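PDB 5D4N: nitrogen regulatory protein P-II from Thiomonas intermedia, which binds adenine nucleotides as a carboxysome-associated PII-like signalling protein regulated by bicarbonate, and probably acts by modulating the activity of partner proteins. Local coordinates for residues D26-R30 with A31-G35; A69-E72 with E73-G76. All coordinates share one frame; numbering follows the deposited sequence.

Contact 1 of 2, residues D26-R30 with A31-G35; sequences DLLDR and AGVKG. With AMP (adenosine monophosphate), chain F.
Leu-28 and Val-33 bring their side chains together at a slant where helix 21-31 ends, CB of Leu-28 lying 3.9 Å from CB of Val-33. With CG2 of Val-33 anti to the carbonyl carbon and CG1 anti to the backbone N (chi1 173°), CG2 is turned back over the helix end. There it meets the CD2 methyl of Leu-28 at 3.9 Å and also rests on the carbonyl O of that leucine. The same carbonyl accepts the Val-33 N-H, N to O 3.1 Å, while Gly-32 N bonds to Asp-29 O at 3.1 Å. Gly-32 has positive phi (95°), and these two bonds reach back into the last turn: a Schellman motif that ends the helix. One step earlier, Ala-31 N donates to Leu-27 O, 3.1 Å away. A water ties the Asp-29 carboxylate to the loop, donating to OD1 of Asp-29 at 2.6 Å and to Val-33 O at 2.7 Å. Beyond Val-33 the chain leads to Gly-35, whose carbonyl O lies 3.2 Å from C6 of the AMP adenine. The Schellman bonds and one apolar pair thus hold the turn between the helix and the nucleotide pocket, with the carboxylate joined to the loop through water.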
loop_
_atom_site.group_PDB
_atom_site.type_symbol
_atom_site.label_atom_id
_atom_site.label_comp_id
_atom_site.label_asym_id
_atom_site.label_seq_id
_atom_site.Cartn_x
_atom_site.Cartn_y
_atom_site.Cartn_z
ATOM N N ASP A 26 7.725 -9.796 15.765
ATOM C CA ASP A 26 7.927 -9.811 17.212
ATOM C C ASP A 26 7.874 -8.388 17.791
ATOM O O ASP A 26 7.280 -8.208 18.851
ATOM C CB ASP A 26 9.255 -10.451 17.588
ATOM C CG ASP A 26 9.296 -11.963 17.538
ATOM O OD1 ASP A 26 8.209 -12.594 17.378
ATOM O OD2 ASP A 26 10.397 -12.517 17.665
ATOM N N LEU A 27 8.474 -7.386 17.100
ATOM C CA LEU A 27 8.370 -5.988 17.561
ATOM C C LEU A 27 6.921 -5.543 17.567
ATOM O O LEU A 27 6.474 -4.863 18.501
ATOM C CB LEU A 27 9.155 -5.035 16.652
ATOM C CG LEU A 27 10.666 -4.983 16.874
ATOM C CD1 LEU A 27 11.280 -3.933 15.960
ATOM C CD2 LEU A 27 11.019 -4.723 18.332
ATOM N N LEU A 28 6.182 -5.888 16.510
ATOM C CA LEU A 28 4.767 -5.494 16.446
ATOM C C LEU A 28 3.976 -6.146 17.566
ATOM O O LEU A 28 3.246 -5.453 18.255
ATOM C CB LEU A 28 4.145 -5.829 15.086
ATOM C CG LEU A 28 4.789 -5.154 13.868
ATOM C CD1 LEU A 28 4.228 -5.743 12.599
ATOM C CD2 LEU A 28 4.586 -3.650 13.890
ATOM N N ASP A 29 4.136 -7.470 17.761
ATOM C CA ASP A 29 3.414 -8.193 18.829
ATOM C C ASP A 29 3.697 -7.597 20.186
ATOM O O ASP A 29 2.761 -7.347 20.965
ATOM C CB ASP A 29 3.727 -9.703 18.807
ATOM C CG ASP A 29 3.236 -10.423 17.568
ATOM O OD1 ASP A 29 2.408 -9.835 16.820
ATOM O OD2 ASP A 29 3.734 -11.547 17.298
ATOM N N ARG A 30 4.986 -7.330 20.463
ATOM C CA ARG A 30 5.428 -6.785 21.743
ATOM C C ARG A 30 4.833 -5.401 22.038
ATOM O O ARG A 30 4.400 -5.144 23.155
ATOM C CB ARG A 30 6.958 -6.760 21.825
ATOM C CG ARG A 30 7.520 -6.071 23.083
ATOM C CD ARG A 30 7.137 -6.745 24.411
ATOM N NE ARG A 30 7.501 -8.166 24.466
ATOM C CZ ARG A 30 8.741 -8.617 24.645
ATOM N NH1 ARG A 30 9.751 -7.768 24.769
ATOM N NH2 ARG A 30 8.981 -9.922 24.674
ATOM N N ALA A 31 4.791 -4.533 21.029
ATOM C CA ALA A 31 4.247 -3.186 21.172
ATOM C C ALA A 31 2.733 -3.166 21.379
ATOM O O ALA A 31 2.182 -2.134 21.776
ATOM C CB ALA A 31 4.619 -2.369 19.959
ATOM N N GLY A 32 2.066 -4.296 21.170
ATOM C CA GLY A 32 0.616 -4.361 21.346
ATOM C C GLY A 32 -0.177 -4.167 20.062
ATOM O O GLY A 32 -1.393 -3.950 20.105
ATOM N N VAL A 33 0.495 -4.261 18.901
ATOM C CA VAL A 33 -0.161 -4.155 17.589
ATOM C C VAL A 33 -1.099 -5.336 17.463
ATOM O O VAL A 33 -0.716 -6.478 17.774
ATOM C CB VAL A 33 0.876 -4.112 16.426
ATOM C CG1 VAL A 33 0.203 -4.184 15.056
ATOM C CG2 VAL A 33 1.774 -2.879 16.536
ATOM N N LYS A 34 -2.348 -5.059 17.088
ATOM C CA LYS A 34 -3.379 -6.085 17.077
ATOM C C LYS A 34 -3.430 -6.977 15.853
ATOM O O LYS A 34 -3.991 -8.066 15.910
ATOM C CB LYS A 34 -4.752 -5.498 17.475
ATOM C CG LYS A 34 -4.779 -5.009 18.911
ATOM C CD LYS A 34 -5.989 -5.548 19.649
ATOM C CE LYS A 34 -6.261 -4.732 20.879
ATOM N NZ LYS A 34 -5.442 -5.197 22.028
ATOM N N GLY A 35 -2.830 -6.532 14.757
ATOM C CA GLY A 35 -2.847 -7.321 13.544
ATOM C C GLY A 35 -1.890 -6.746 12.524
ATOM O O GLY A 35 -1.326 -5.665 12.723
HETATM P P AMP F . -9.376 -9.910 11.850
HETATM O O1P AMP F . -8.901 -9.371 13.193
HETATM O O2P AMP F . -9.665 -11.394 11.979
HETATM O O3P AMP F . -10.484 -9.128 11.235
HETATM O "O5'" AMP F . -8.097 -9.856 10.871
HETATM C "C5'" AMP F . -8.210 -10.381 9.528
HETATM C "C4'" AMP F . -7.035 -9.891 8.722
HETATM O "O4'" AMP F . -7.092 -8.461 8.600
HETATM C "C3'" AMP F . -5.675 -10.155 9.360
HETATM O "O3'" AMP F . -5.248 -11.498 9.172
HETATM C "C2'" AMP F . -4.805 -9.129 8.623
HETATM O "O2'" AMP F . -4.503 -9.625 7.324
HETATM C "C1'" AMP F . -5.773 -7.930 8.535
HETATM N N9 AMP F . -5.613 -7.005 9.654
HETATM C C8 AMP F . -6.270 -7.019 10.861
HETATM N N7 AMP F . -5.859 -6.103 11.703
HETATM C C5 AMP F . -4.843 -5.459 11.012
HETATM C C6 AMP F . -3.987 -4.394 11.358
HETATM N N6 AMP F . -4.023 -3.777 12.553
HETATM N N1 AMP F . -3.103 -3.971 10.420
HETATM C C2 AMP F . -3.067 -4.587 9.230
HETATM N N3 AMP F . -3.799 -5.627 8.805
HETATM C C4 AMP F . -4.688 -6.001 9.744
HETATM O O HOH W 1 0.401 -8.272 16.147
#

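Contact 2 of 2, residues A69-E72 with E73-G76; sequences AVPE and ELVG. With AMP (adenosine monophosphate), chain F.
Ala-69 grips the adenine of AMP with its backbone: its N donates to N1 of AMP at 2.9 Å, almost straight at 174°, and its O accepts from N6 of AMP at 3.0 Å. This pair of bonds reads the Watson-Crick edge of adenine, and CB of Ala-69 lies against the same N1 and N6 atoms. Past the strand end, the chain turns into helix 72-88 through two backbone bonds, Leu-74 N to Pro-71 O and Val-75 N to Glu-72 O, both 3.0 Å. Glu-72 O also receives a water, which in turn accepts from Gly-76 N at 2.8 Å and bridges the first turn. Around this frame the side chains close in. Glu-73 places CG between its backbone N and carbonyl carbon (chi1 57°) and bends at chi2, so its carboxylate folds back over Pro-71, OE1 being 3.4 Å from CB of the proline. CD1 of Leu-74 lies slantwise against CD of Pro-71 at 3.8 Å, and CG2 of Val-70 meets CG2 of Val-75 at 3.8 Å, these two valines crossing nearly at a right angle. Val-70 bonds through its backbone to Lys-10 of strand 7-17; Val-75 touches Lys-10 of its own chain and Leu-6 of the third subunit, while Phe-94 of the second subunit packs on Ala-69.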
loop_
_atom_site.group_PDB
_atom_site.type_symbol
_atom_site.label_atom_id
_atom_site.label_comp_id
_atom_site.label_asym_id
_atom_site.label_seq_id
_atom_site.Cartn_x
_atom_site.Cartn_y
_atom_site.Cartn_z
ATOM N N ALA A 69 -1.753 -1.429 10.762
ATOM C CA ALA A 69 -2.541 -0.299 11.252
ATOM C C ALA A 69 -2.369 -0.269 12.755
ATOM O O ALA A 69 -2.617 -1.267 13.448
ATOM C CB ALA A 69 -4.026 -0.478 10.901
ATOM N N VAL A 70 -1.924 0.887 13.261
ATOM C CA VAL A 70 -1.625 1.058 14.683
ATOM C C VAL A 70 -2.139 2.389 15.202
ATOM O O VAL A 70 -2.150 3.376 14.469
ATOM C CB VAL A 70 -0.095 0.945 14.929
ATOM C CG1 VAL A 70 0.456 -0.371 14.410
ATOM C CG2 VAL A 70 0.707 2.107 14.320
ATOM N N PRO A 71 -2.480 2.456 16.500
ATOM C CA PRO A 71 -2.814 3.759 17.095
ATOM C C PRO A 71 -1.560 4.650 17.047
ATOM O O PRO A 71 -0.435 4.134 17.114
ATOM C CB PRO A 71 -3.142 3.408 18.558
ATOM C CG PRO A 71 -3.323 1.932 18.593
ATOM C CD PRO A 71 -2.478 1.376 17.514
ATOM N N GLU A 72 -1.725 5.985 16.948
ATOM C CA GLU A 72 -0.591 6.896 16.874
ATOM C C GLU A 72 0.420 6.702 18.026
ATOM O O GLU A 72 1.625 6.816 17.793
ATOM C CB GLU A 72 -1.049 8.362 16.771
ATOM C CG GLU A 72 0.111 9.321 16.502
ATOM C CD GLU A 72 -0.183 10.806 16.379
ATOM O OE1 GLU A 72 -1.374 11.191 16.381
ATOM O OE2 GLU A 72 0.791 11.584 16.260
ATOM N N GLU A 73 -0.072 6.396 19.256
ATOM C CA GLU A 73 0.808 6.205 20.416
ATOM C C GLU A 73 1.827 5.060 20.270
ATOM O O GLU A 73 2.829 5.037 20.993
ATOM C CB GLU A 73 0.014 6.107 21.730
ATOM C CG GLU A 73 -1.045 5.014 21.774
ATOM C CD GLU A 73 -2.447 5.384 21.323
ATOM O OE1 GLU A 73 -2.590 6.219 20.394
ATOM O OE2 GLU A 73 -3.397 4.732 21.817
ATOM N N LEU A 74 1.582 4.117 19.343
ATOM C CA LEU A 74 2.521 3.011 19.145
ATOM C C LEU A 74 3.600 3.330 18.122
ATOM O O LEU A 74 4.601 2.610 18.061
ATOM C CB LEU A 74 1.784 1.720 18.754
ATOM C CG LEU A 74 0.822 1.065 19.750
ATOM C CD1 LEU A 74 0.456 -0.336 19.275
ATOM C CD2 LEU A 74 1.362 1.064 21.204
ATOM N N VAL A 75 3.425 4.410 17.331
ATOM C CA VAL A 75 4.370 4.769 16.277
ATOM C C VAL A 75 5.802 5.006 16.802
ATOM O O VAL A 75 6.720 4.336 16.332
ATOM C CB VAL A 75 3.852 5.857 15.299
ATOM C CG1 VAL A 75 4.903 6.240 14.288
ATOM C CG2 VAL A 75 2.586 5.394 14.593
ATOM N N GLY A 76 5.957 5.918 17.776
ATOM C CA GLY A 76 7.244 6.242 18.389
ATOM C C GLY A 76 7.971 5.020 18.920
ATOM O O GLY A 76 9.080 4.728 18.460
HETATM P P AMP F . -9.376 -9.910 11.850
HETATM O O1P AMP F . -8.901 -9.371 13.193
HETATM O O2P AMP F . -9.665 -11.394 11.979
HETATM O O3P AMP F . -10.484 -9.128 11.235
HETATM O "O5'" AMP F . -8.097 -9.856 10.871
HETATM C "C5'" AMP F . -8.210 -10.381 9.528
HETATM C "C4'" AMP F . -7.035 -9.891 8.722
HETATM O "O4'" AMP F . -7.092 -8.461 8.600
HETATM C "C3'" AMP F . -5.675 -10.155 9.360
HETATM O "O3'" AMP F . -5.248 -11.498 9.172
HETATM C "C2'" AMP F . -4.805 -9.129 8.623
HETATM O "O2'" AMP F . -4.503 -9.625 7.324
HETATM C "C1'" AMP F . -5.773 -7.930 8.535
HETATM N N9 AMP F . -5.613 -7.005 9.654
HETATM C C8 AMP F . -6.270 -7.019 10.861
HETATM N N7 AMP F . -5.859 -6.103 11.703
HETATM C C5 AMP F . -4.843 -5.459 11.012
HETATM C C6 AMP F . -3.987 -4.394 11.358
HETATM N N6 AMP F . -4.023 -3.777 12.553
HETATM N N1 AMP F . -3.103 -3.971 10.420
HETATM C C2 AMP F . -3.067 -4.587 9.230
HETATM N N3 AMP F . -3.799 -5.627 8.805
HETATM C C4 AMP F . -4.688 -6.001 9.744
HETATM O O HOH W 2 4.100 7.783 18.666
#

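Overall arrangement
The two contacts sit at opposite kinds of junction: contact 1 ends helix 21-31 ahead of strand 36-46, whereas contact 2 leaves strand 63-70 and starts helix 72-88. Both are partly buried, with Leu-28, Val-33, Val-70, Pro-71 and Val-75 buried and Arg-30, Glu-72 and Glu-73 exposed. Their centres are about 10 Å apart and they touch directly: CG2 of Val-33 lies 3.5 Å from CG1 of Val-70, and Leu-74 packs against the backbone at Ala-31 and Gly-32. Both also reach the AMP adenine, contact 2 through hydrogen bonds from the backbone near the end of strand 63-70, contact 1 by close approach of the Gly-35 carbonyl. Two helix ends of the ferredoxin-like PII fold therefore meet beside one nucleotide pocket.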